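Local coordinates for conserved protein (Methanothermobacter thermautotrophicus, PDB 3BEY) that is of unconfirmed function but belongs to the carboxymuconolactone decarboxylase family (AhpD-like clan) and may have peroxiredoxin activity, at residues Thr33-Leu38 and Glu68-Glu73; Leu39-Cys44 and Arg55-Glu60. All coordinates share one frame; numbering follows the deposited sequence.

Contact 1 (Thr33-Leu38 and Glu68-Glu73); sequences TEREKL and EGELAE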
# COMPACT_ATOMS: atom_id res chain seq x y z
N THR D 33 -11.08 21.83 12.86
CA THR D 33 -12.42 22.22 12.44
C THR D 33 -12.97 21.13 11.53
O THR D 33 -12.21 20.36 10.93
CB THR D 33 -12.39 23.53 11.63
OG1 THR D 33 -11.82 23.27 10.34
CG2 THR D 33 -11.56 24.60 12.34
N GLU D 34 -14.30 21.07 11.44
CA GLU D 34 -14.98 20.09 10.60
C GLU D 34 -14.48 20.19 9.15
O GLU D 34 -14.38 19.19 8.44
CB GLU D 34 -16.49 20.35 10.64
CG GLU D 34 -17.33 19.26 10.00
CD GLU D 34 -18.75 19.72 9.72
OE1 GLU D 34 -19.63 18.85 9.54
OE2 GLU D 34 -18.98 20.95 9.67
N ARG D 35 -14.19 21.40 8.72
CA ARG D 35 -13.72 21.61 7.36
C ARG D 35 -12.39 20.88 7.14
O ARG D 35 -12.22 20.15 6.16
CB ARG D 35 -13.54 23.11 7.11
CG ARG D 35 -12.89 23.44 5.79
CD ARG D 35 -12.77 24.94 5.61
NE ARG D 35 -11.89 25.28 4.49
CZ ARG D 35 -12.25 25.26 3.21
NH1 ARG D 35 -11.37 25.58 2.28
NH2 ARG D 35 -13.49 24.93 2.87
N GLU D 36 -11.45 21.07 8.06
CA GLU D 36 -10.14 20.46 7.95
C GLU D 36 -10.21 18.94 7.98
O GLU D 36 -9.58 18.27 7.16
CB GLU D 36 -9.24 21.02 9.04
CG GLU D 36 -9.18 22.54 9.00
CD GLU D 36 -8.54 23.16 10.23
OE1 GLU D 36 -8.83 22.70 11.36
OE2 GLU D 36 -7.75 24.13 10.07
N LYS D 37 -10.99 18.39 8.91
CA LYS D 37 -11.14 16.94 9.01
C LYS D 37 -11.78 16.33 7.76
O LYS D 37 -11.46 15.20 7.38
CB LYS D 37 -11.94 16.59 10.26
CG LYS D 37 -11.17 16.86 11.55
CD LYS D 37 -12.07 16.79 12.79
CE LYS D 37 -13.07 17.95 12.81
NZ LYS D 37 -13.89 17.95 14.04
N LEU D 38 -12.67 17.07 7.11
CA LEU D 38 -13.32 16.59 5.89
C LEU D 38 -12.32 16.55 4.74
O LEU D 38 -12.23 15.55 4.03
CB LEU D 38 -14.52 17.48 5.52
CG LEU D 38 -15.75 17.32 6.42
CD1 LEU D 38 -16.76 18.40 6.09
CD2 LEU D 38 -16.37 15.94 6.22
N GLU D 68 -15.75 21.05 -5.17
CA GLU D 68 -14.95 20.00 -5.80
C GLU D 68 -13.56 20.54 -6.09
O GLU D 68 -12.61 19.79 -6.25
CB GLU D 68 -15.60 19.53 -7.10
CG GLU D 68 -17.01 18.98 -6.94
CD GLU D 68 -17.61 18.50 -8.25
OE1 GLU D 68 -17.65 19.31 -9.21
OE2 GLU D 68 -18.05 17.33 -8.33
N GLY D 69 -13.46 21.86 -6.16
CA GLY D 69 -12.18 22.48 -6.44
C GLY D 69 -11.22 22.36 -5.27
O GLY D 69 -10.04 22.06 -5.45
N GLU D 70 -11.72 22.59 -4.07
CA GLU D 70 -10.89 22.49 -2.89
C GLU D 70 -10.58 21.02 -2.64
O GLU D 70 -9.51 20.67 -2.15
CB GLU D 70 -11.62 23.11 -1.69
CG GLU D 70 -11.88 24.61 -1.87
CD GLU D 70 -12.86 25.18 -0.85
OE1 GLU D 70 -14.03 24.75 -0.85
OE2 GLU D 70 -12.45 26.07 -0.06
N LEU D 71 -11.51 20.17 -3.01
CA LEU D 71 -11.36 18.74 -2.85
C LEU D 71 -10.28 18.20 -3.80
O LEU D 71 -9.48 17.34 -3.42
CB LEU D 71 -12.70 18.06 -3.12
CG LEU D 71 -13.30 17.20 -2.01
CD1 LEU D 71 -13.16 17.89 -0.65
CD2 LEU D 71 -14.76 16.94 -2.34
N ALA D 72 -10.26 18.71 -5.03
CA ALA D 72 -9.28 18.26 -6.01
C ALA D 72 -7.87 18.63 -5.56
O ALA D 72 -6.91 17.95 -5.90
CB ALA D 72 -9.57 18.87 -7.37
N GLU D 73 -7.76 19.73 -4.81
CA GLU D 73 -6.47 20.19 -4.30
C GLU D 73 -6.02 19.28 -3.17
O GLU D 73 -4.83 19.04 -3.00
CB GLU D 73 -6.60 21.63 -3.80
CG GLU D 73 -5.43 22.12 -2.93
CD GLU D 73 -4.09 22.09 -3.65
OE1 GLU D 73 -4.04 21.76 -4.85
OE2 GLU D 73 -3.07 22.40 -2.98
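Glu-70 OE2 is gripped by both terminal nitrogens of the Arg-35 guanidinium. The stronger bond runs from Arg-35 NH1 to Glu-70 OE2 at 2.6 Å, with an N-H...O angle of 156°, and forms a salt bridge; Arg-35 NH2 adds a weak bond to the same Glu-70 OE2 at 3.3 Å. This is therefore a forked grip on one oxygen and not a two-oxygen pairing: Glu-70 OE1 stays 3.8 Å from Arg-35 NH2. The oxygen lies near the guanidinium plane, at its edge, whereas NH1 meets OE2 from above the carboxylate, 56° out of its plane. The two side chains cross at about a right angle. Arg-35 spans the distance because CG is anti to the backbone N (chi1 173°) and the chain runs extended to NE, joining segments whose nearest CA atoms, those of Arg-35 and Glu-70, are 10.7 Å apart.

Both partners sit in the first turn of a helix of this all-helical, AhpD-like chain, and the start of helix 34-47 is closed by a capping box. Glu-36 N donates to Thr-33 OG1 at 3.2 Å, and Thr-33 N returns a bond to Glu-36 OE1 at 2.8 Å. Similarly, Glu-70 OE1 is bonded to the N of Thr-67, which fixes the carboxylate at the head of helix 68-90. Through NE, Arg-35 forms a salt bridge to Glu-36 of the second subunit, and the reciprocal pair joins Glu-36 of this chain to Arg-35 of the second subunit. Replacing Arg-35 by alanine removes both of its pairings, which would probably leave the Glu-70 carboxylate without its positive mate and deprive the neighbouring Glu-36 of its charged partner. Leu-32 of the second subunit packs on both Arg-35 and Glu-70.

Contact 2 (Leu39-Cys44 and Arg55-Glu60); sequences LISVAC and RRHAEE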
# COMPACT_ATOMS: atom_id res chain seq x y z
N LEU D 39 -11.58 17.63 4.54
CA LEU D 39 -10.57 17.67 3.50
C LEU D 39 -9.54 16.57 3.76
O LEU D 39 -9.14 15.84 2.85
CB LEU D 39 -9.88 19.03 3.48
CG LEU D 39 -10.71 20.24 3.03
CD1 LEU D 39 -10.08 21.51 3.56
CD2 LEU D 39 -10.82 20.26 1.49
N ILE D 40 -9.10 16.44 5.00
CA ILE D 40 -8.12 15.43 5.34
C ILE D 40 -8.64 14.02 5.04
O ILE D 40 -7.89 13.19 4.52
CB ILE D 40 -7.71 15.55 6.83
CG1 ILE D 40 -6.93 16.85 7.03
CG2 ILE D 40 -6.83 14.38 7.26
CD1 ILE D 40 -6.73 17.19 8.47
N SER D 41 -9.92 13.76 5.34
CA SER D 41 -10.52 12.45 5.08
C SER D 41 -10.53 12.11 3.61
O SER D 41 -10.34 10.95 3.23
CB SER D 41 -11.97 12.40 5.57
OG SER D 41 -12.06 12.48 6.97
N VAL D 42 -10.77 13.11 2.78
CA VAL D 42 -10.81 12.86 1.36
C VAL D 42 -9.40 12.60 0.84
O VAL D 42 -9.16 11.57 0.20
CB VAL D 42 -11.45 14.05 0.61
CG1 VAL D 42 -11.29 13.87 -0.90
CG2 VAL D 42 -12.92 14.16 0.98
N ALA D 43 -8.48 13.51 1.14
CA ALA D 43 -7.10 13.38 0.69
C ALA D 43 -6.47 12.05 1.13
O ALA D 43 -5.73 11.44 0.36
CB ALA D 43 -6.28 14.54 1.21
N CYS D 44 -6.77 11.61 2.35
CA CYS D 44 -6.24 10.34 2.85
C CYS D 44 -6.86 9.14 2.14
O CYS D 44 -6.19 8.13 1.91
CB CYS D 44 -6.49 10.21 4.35
SG CYS D 44 -5.28 11.07 5.36
N ARG D 55 -15.35 8.41 -2.51
CA ARG D 55 -16.68 8.84 -2.90
C ARG D 55 -17.50 9.23 -1.68
O ARG D 55 -18.16 10.27 -1.65
CB ARG D 55 -17.39 7.72 -3.68
CG ARG D 55 -18.79 8.07 -4.15
CD ARG D 55 -19.35 7.01 -5.09
NE ARG D 55 -19.18 5.65 -4.57
CZ ARG D 55 -19.72 5.19 -3.44
NH1 ARG D 55 -20.47 5.99 -2.69
NH2 ARG D 55 -19.48 3.94 -3.05
N ARG D 56 -17.43 8.38 -0.66
CA ARG D 56 -18.15 8.57 0.60
C ARG D 56 -17.74 9.86 1.33
O ARG D 56 -18.59 10.68 1.68
CB ARG D 56 -17.93 7.34 1.49
CG ARG D 56 -18.85 7.21 2.69
CD ARG D 56 -18.21 7.76 3.97
NE ARG D 56 -18.43 6.86 5.10
CZ ARG D 56 -18.10 7.15 6.36
NH1 ARG D 56 -18.34 6.26 7.32
NH2 ARG D 56 -17.55 8.32 6.66
N HIS D 57 -16.45 10.05 1.55
CA HIS D 57 -16.00 11.26 2.23
C HIS D 57 -16.17 12.50 1.36
O HIS D 57 -16.36 13.60 1.87
CB HIS D 57 -14.55 11.10 2.69
CG HIS D 57 -14.38 10.00 3.69
ND1 HIS D 57 -15.04 9.99 4.91
CD2 HIS D 57 -13.67 8.85 3.66
CE1 HIS D 57 -14.75 8.89 5.56
NE2 HIS D 57 -13.92 8.18 4.82
N ALA D 58 -16.14 12.33 0.05
CA ALA D 58 -16.33 13.46 -0.85
C ALA D 58 -17.75 13.98 -0.69
O ALA D 58 -17.99 15.19 -0.66
CB ALA D 58 -16.07 13.04 -2.30
N GLU D 59 -18.71 13.06 -0.60
CA GLU D 59 -20.10 13.46 -0.46
C GLU D 59 -20.35 14.24 0.83
O GLU D 59 -20.98 15.31 0.80
CB GLU D 59 -21.00 12.24 -0.52
CG GLU D 59 -21.57 12.01 -1.90
CD GLU D 59 -22.25 13.26 -2.44
OE1 GLU D 59 -23.21 13.75 -1.80
OE2 GLU D 59 -21.84 13.74 -3.51
N GLU D 60 -19.86 13.71 1.95
CA GLU D 60 -20.04 14.40 3.23
C GLU D 60 -19.36 15.76 3.18
O GLU D 60 -19.80 16.70 3.82
CB GLU D 60 -19.48 13.55 4.37
CG GLU D 60 -20.15 12.19 4.46
CD GLU D 60 -19.51 11.26 5.47
OE1 GLU D 60 -18.27 11.10 5.43
OE2 GLU D 60 -20.25 10.67 6.28
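Arg-56 and Ser-41 take opposite faces of the His-57 imidazole, one from its own helix and the other from the helix across. Arg-56 CD lies 3.9 Å above the plane of the His-57 ring, displaced from the ring centre.

Within the two segments the nearest CA pair is His-57 and Val-42, 5.5 Å apart. At His-57 a chi1 of -63° swings the ring toward helix 34-47, and its second torsion presents a face to Ser-41. Ser-41 CB stands 4.1 Å from the centroid of the His-57 ring and 24° off its normal, a CH-pi contact in which the methylene, rather than the hydroxyl, does the touching. The Ser-41 OG is bonded instead to the carbonyl O of Lys-37 in its own helix. Where the His-57 side chain leaves the helix, Val-42 CG2 reaches the backbone His-57 O at 3.6 Å and packs alongside His-57 CB at 3.9 Å.

The same Val-42 methyl extends to the backbone N of Ala-58, whose small side chain lies beside the interface. Glu-60 then collects several groups at one oxygen. Arg-56 NH2 reaches Glu-60 OE1 at 3.1 Å in a salt bridge whose hydrogen bond is weak, His-57 ND1 makes a weak bond to Glu-60 OE1 at 3.5 Å, and Arg-27 forms a further salt bridge with it. The bond from ND1 probably restrains the ring only a little.

The short segments' axes approach to 8.6 Å at 158° between directions, a nearly antiparallel helical hairpin. The Cys-50/Cys-53 disulfide lies where helix 51-62 begins, and with His-57 these cysteines form a CxxCxxxH sequence pattern, consistent with the redox motif of AhpD-like proteins.

How the contacts relate
After helices 6-11 and 13-27 the chain enters helix 34-47, which serves both contacts: its N-cap and first turn supply residues 33-38 to contact 1 and the next turns supply 39-44 to contact 2. The chain then reverses into helix 51-62, whose residues 55-60 close the shorter loop. Only afterwards does helix 68-90 begin, and its residues 68-73 close the longer one, so contact 2 is nested inside contact 1. Leu-71 joins them: its CG is 4.0 Å from Val-42 CG1, and its CD2 is 4.0 Å from Ala-58 O. The surface salt bridge and the buried hairpin thus tie three successive helices together, and both contacts touch the second subunit.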